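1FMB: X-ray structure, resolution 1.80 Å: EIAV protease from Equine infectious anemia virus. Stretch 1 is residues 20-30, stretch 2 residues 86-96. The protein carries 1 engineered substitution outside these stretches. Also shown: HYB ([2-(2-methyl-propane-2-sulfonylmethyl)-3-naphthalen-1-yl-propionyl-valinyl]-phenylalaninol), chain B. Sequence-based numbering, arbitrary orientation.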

# COMPACT_ATOMS: atom_id res chain seq x y z
N LEU A 20 1.28 16.37 -10.18
CA LEU A 20 1.24 16.05 -8.73
C LEU A 20 2.15 14.84 -8.48
O LEU A 20 2.13 13.95 -9.32
CB LEU A 20 -0.17 15.53 -8.35
CG LEU A 20 -1.29 16.60 -8.31
CD1 LEU A 20 -2.64 16.02 -7.90
CD2 LEU A 20 -0.91 17.64 -7.29
N ASN A 21 2.83 14.75 -7.34
CA ASN A 21 3.70 13.63 -6.98
C ASN A 21 2.74 12.65 -6.26
O ASN A 21 2.00 13.13 -5.39
CB ASN A 21 4.79 13.93 -5.97
CG ASN A 21 5.99 12.99 -6.05
OD1 ASN A 21 6.77 12.87 -7.02
ND2 ASN A 21 6.16 12.27 -4.93
N VAL A 22 2.72 11.43 -6.74
CA VAL A 22 1.78 10.42 -6.22
C VAL A 22 2.46 9.14 -5.77
O VAL A 22 3.51 8.88 -6.34
CB VAL A 22 0.72 10.03 -7.26
CG1 VAL A 22 0.00 11.30 -7.74
CG2 VAL A 22 1.17 9.35 -8.52
N LEU A 23 1.91 8.39 -4.84
CA LEU A 23 2.53 7.17 -4.35
C LEU A 23 1.93 6.04 -5.18
O LEU A 23 0.68 6.04 -5.32
CB LEU A 23 2.17 7.00 -2.87
CG LEU A 23 2.57 5.65 -2.25
CD1 LEU A 23 4.07 5.48 -2.23
CD2 LEU A 23 2.06 5.53 -0.82
N LEU A 24 2.68 5.09 -5.72
CA LEU A 24 2.17 3.95 -6.49
C LEU A 24 2.01 2.82 -5.45
O LEU A 24 2.98 2.30 -4.87
CB LEU A 24 3.23 3.51 -7.51
CG LEU A 24 3.62 4.75 -8.38
CD1 LEU A 24 4.70 4.35 -9.38
CD2 LEU A 24 2.37 5.22 -9.06
N ASP A 25 0.76 2.53 -5.17
CA ASP A 25 0.43 1.65 -4.05
C ASP A 25 -0.35 0.38 -4.34
O ASP A 25 -1.57 0.39 -4.55
CB ASP A 25 -0.34 2.55 -3.05
CG ASP A 25 -0.64 1.93 -1.68
OD1 ASP A 25 -0.20 0.76 -1.48
OD2 ASP A 25 -1.38 2.62 -0.98
N THR A 26 0.41 -0.72 -4.35
CA THR A 26 -0.27 -2.03 -4.62
C THR A 26 -1.19 -2.45 -3.47
O THR A 26 -1.97 -3.39 -3.73
CB THR A 26 0.71 -3.17 -4.88
OG1 THR A 26 1.58 -3.31 -3.74
CG2 THR A 26 1.64 -2.80 -6.04
N GLY A 27 -1.08 -1.92 -2.26
CA GLY A 27 -1.97 -2.26 -1.17
C GLY A 27 -3.21 -1.40 -1.13
O GLY A 27 -3.96 -1.49 -0.17
N ALA A 28 -3.53 -0.54 -2.10
CA ALA A 28 -4.70 0.32 -2.11
C ALA A 28 -5.62 -0.20 -3.20
O ALA A 28 -5.16 -0.39 -4.35
CB ALA A 28 -4.31 1.80 -2.34
N ASP A 29 -6.86 -0.58 -2.81
CA ASP A 29 -7.78 -1.08 -3.85
C ASP A 29 -8.22 -0.02 -4.85
O ASP A 29 -8.51 -0.35 -6.00
CB ASP A 29 -9.09 -1.61 -3.27
CG ASP A 29 -8.92 -2.84 -2.41
OD1 ASP A 29 -7.88 -3.55 -2.43
OD2 ASP A 29 -9.95 -3.17 -1.76
N THR A 30 -8.16 1.21 -4.34
CA THR A 30 -8.64 2.30 -5.15
C THR A 30 -7.77 3.51 -4.90
O THR A 30 -6.90 3.58 -4.03
CB THR A 30 -10.13 2.50 -4.72
OG1 THR A 30 -10.70 3.42 -5.65
CG2 THR A 30 -10.21 3.06 -3.31
N PRO A 86 -2.58 11.87 4.13
CA PRO A 86 -1.32 12.57 3.98
C PRO A 86 -0.75 12.56 2.59
O PRO A 86 0.14 13.37 2.36
CB PRO A 86 -0.37 11.70 4.86
CG PRO A 86 -1.33 11.06 5.79
CD PRO A 86 -2.52 10.67 4.97
N VAL A 87 -1.20 11.63 1.71
CA VAL A 87 -0.51 11.66 0.39
C VAL A 87 -1.47 11.22 -0.70
O VAL A 87 -2.47 10.57 -0.33
CB VAL A 87 0.67 10.67 0.52
CG1 VAL A 87 0.19 9.26 0.86
CG2 VAL A 87 1.56 10.58 -0.70
N THR A 88 -1.25 11.56 -1.96
CA THR A 88 -2.21 11.12 -2.98
C THR A 88 -1.65 9.78 -3.48
O THR A 88 -0.44 9.62 -3.64
CB THR A 88 -2.17 12.12 -4.14
OG1 THR A 88 -2.96 13.24 -3.71
CG2 THR A 88 -2.79 11.50 -5.40
N ILE A 89 -2.61 8.87 -3.57
CA ILE A 89 -2.34 7.47 -3.92
C ILE A 89 -3.01 6.98 -5.17
O ILE A 89 -4.21 7.13 -5.43
CB ILE A 89 -2.91 6.66 -2.70
CG1 ILE A 89 -2.16 7.03 -1.42
CG2 ILE A 89 -2.97 5.14 -2.93
CD1 ILE A 89 -2.66 6.32 -0.20
N LEU A 90 -2.20 6.37 -6.04
CA LEU A 90 -2.69 5.70 -7.21
C LEU A 90 -2.71 4.20 -6.74
O LEU A 90 -1.67 3.58 -6.45
CB LEU A 90 -1.69 5.84 -8.37
CG LEU A 90 -2.14 6.80 -9.46
CD1 LEU A 90 -2.90 8.01 -8.96
CD2 LEU A 90 -0.99 7.15 -10.39
N GLY A 91 -3.93 3.66 -6.63
CA GLY A 91 -4.07 2.27 -6.21
C GLY A 91 -4.22 1.38 -7.46
O GLY A 91 -4.11 1.82 -8.60
N ARG A 92 -4.70 0.16 -7.21
CA ARG A 92 -4.80 -0.89 -8.23
C ARG A 92 -5.70 -0.57 -9.40
O ARG A 92 -5.41 -1.03 -10.52
CB ARG A 92 -5.16 -2.24 -7.55
CG ARG A 92 -4.02 -2.76 -6.62
CD ARG A 92 -4.39 -4.24 -6.25
NE ARG A 92 -5.62 -4.35 -5.48
CZ ARG A 92 -6.84 -4.65 -5.91
NH1 ARG A 92 -7.10 -4.98 -7.21
NH2 ARG A 92 -7.91 -4.70 -5.10
N ASP A 93 -6.78 0.17 -9.16
CA ASP A 93 -7.67 0.51 -10.26
C ASP A 93 -6.92 1.30 -11.30
O ASP A 93 -6.95 0.90 -12.46
CB ASP A 93 -8.92 1.26 -9.76
CG ASP A 93 -8.59 2.54 -9.00
OD1 ASP A 93 -7.50 2.76 -8.47
OD2 ASP A 93 -9.44 3.44 -8.92
N ILE A 94 -6.14 2.32 -10.94
CA ILE A 94 -5.40 3.11 -11.91
C ILE A 94 -4.10 2.46 -12.32
O ILE A 94 -3.63 2.56 -13.48
CB ILE A 94 -5.22 4.55 -11.35
CG1 ILE A 94 -6.58 5.23 -11.41
CG2 ILE A 94 -4.31 5.30 -12.33
CD1 ILE A 94 -6.66 6.67 -10.95
N LEU A 95 -3.42 1.74 -11.42
CA LEU A 95 -2.21 1.02 -11.78
C LEU A 95 -2.48 0.00 -12.90
O LEU A 95 -1.63 -0.20 -13.76
CB LEU A 95 -1.67 0.32 -10.54
CG LEU A 95 -0.99 1.23 -9.52
CD1 LEU A 95 -0.45 0.43 -8.35
CD2 LEU A 95 0.09 2.15 -10.09
N GLN A 96 -3.60 -0.70 -12.87
CA GLN A 96 -4.01 -1.69 -13.87
C GLN A 96 -4.18 -0.99 -15.21
O GLN A 96 -3.69 -1.42 -16.28
CB GLN A 96 -5.30 -2.39 -13.44
CG GLN A 96 -5.75 -3.51 -14.35
CD GLN A 96 -7.04 -4.20 -13.92
OE1 GLN A 96 -7.55 -3.94 -12.84
NE2 GLN A 96 -7.57 -5.08 -14.77
S1 HYB B . -11.22 0.23 1.09
O2 HYB B . -11.80 0.07 2.39
O3 HYB B . -10.57 1.46 0.78
C4 HYB B . -10.12 -4.56 5.35
C5 HYB B . -10.35 -3.23 5.23
C6 HYB B . -9.74 -2.48 4.14
C7 HYB B . -8.95 -3.11 3.25
C8 HYB B . -8.67 -4.58 3.36
C9 HYB B . -9.28 -5.26 4.42
C10 HYB B . -9.07 -6.67 4.57
C11 HYB B . -8.25 -7.33 3.69
C12 HYB B . -7.62 -6.64 2.62
C13 HYB B . -7.84 -5.27 2.47
O14 HYB B . -2.02 -1.19 1.87
C15 HYB B . -1.82 -0.13 2.88
N16 HYB B . -4.19 0.31 2.65
C17 HYB B . -3.17 -0.05 3.64
C18 HYB B . -3.57 -1.41 4.26
C19 HYB B . -4.69 -1.48 5.28
C20 HYB B . -6.01 -1.80 4.94
C21 HYB B . -7.03 -1.92 5.90
C22 HYB B . -6.72 -1.70 7.24
C23 HYB B . -5.41 -1.39 7.60
C24 HYB B . -4.41 -1.28 6.64
N25 HYB B . -7.14 0.69 1.97
C26 HYB B . -6.02 1.57 1.57
C27 HYB B . -5.00 1.43 2.77
O28 HYB B . -4.87 2.23 3.68
C29 HYB B . -6.42 3.04 1.28
C30 HYB B . -5.19 3.95 1.22
C31 HYB B . -7.23 3.02 -0.03
C32 HYB B . -7.76 -0.19 1.14
O33 HYB B . -7.42 -0.37 -0.03
C34 HYB B . -8.88 -1.04 1.79
C35 HYB B . -8.23 -2.42 2.07
C36 HYB B . -10.14 -1.18 0.88
C37 HYB B . -12.01 0.26 -1.60
C38 HYB B . -12.55 0.03 -0.17
C39 HYB B . -13.56 1.16 0.12
C40 HYB B . -13.22 -1.36 -0.01
O HOH W 1 1.29 12.87 -2.84
O HOH W 2 -4.43 -4.26 -3.00
O HOH W 3 -10.95 5.71 -6.80

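The two stretches lie side by side as parallel strands and remain in contact beyond them, where the first forms a tight loop and the second a helix. Leu 23 pairs with Ile 89 and Leu 24 with Leu 90. The amide N of Leu 23 donates to Thr 88 O (2.9 Å), Leu 90 N donates to Leu 23 O (3.0 Å), and Asp 25 N donates to Leu 90 O (2.9 Å), all nearly straight. One step earlier the ladder is lengthened by a water, which donates to Asn 21 O (2.7 Å) and accepts from Thr 88 N (3.0 Å).

Side chains alternate between the sheet faces. On the face of Leu 24 and Leu 90, branched aliphatic groups interlock: Val 22 CG2 lies 3.6 Å from Leu 90 CD2, and Leu 24 CD2 sits 4.1 Å from that same methyl. Leu 95, reaching back from the helix, extends the cluster, its CD2 4.0 Å from Leu 24 CD2. Such forked aliphatic side chains suit a buried site, where they have no polar group to satisfy and their methyls can fill the gaps between neighbours. On the other face, Leu 23 CB meets Val 87 CG2 at 4.2 Å.

Beyond the strands, Asp 25 to Ala 28 form a type I turn. The side chain of Asp 25 helps hold the bend, its OD1 accepting from Gly 27 N (2.9 Å). Gly 27 has no side chain, and the bound HYB lies in that space: a CB here would come within 2.1 Å of HYB O14. The small methyl of Ala 28 fits against Ile 89, with Ala 28 CB 3.6 Å from Ile 89 CG2.

Gly 91, at the N-cap of the helix, fits tightly against the loop. Its CA approaches Ala 28 O to 3.4 Å and makes a CA-H...O contact with Asp 25 O at 3.5 Å. An ideal CB would point toward the first stretch and clash with Ala 28 O (2.7 Å) and Thr 30 O (2.5 Å), so the bare backbone lets the loop close in. The next amide, Arg 92 N, donates to Ala 28 O at 2.9 Å.

Arg 92 then folds its long side chain along the loop. Its NH2 forms a salt bridge with Asp 29 OD1 (2.9 Å), while a water joins its NE (2.8 Å) to Thr 26 O (2.7 Å). Asp 29 O lies over one face of the guanidinium, and Thr 26 O lies at its edge. Length and several donors suit arginine to this site, where charge and carbonyl oxygens come together.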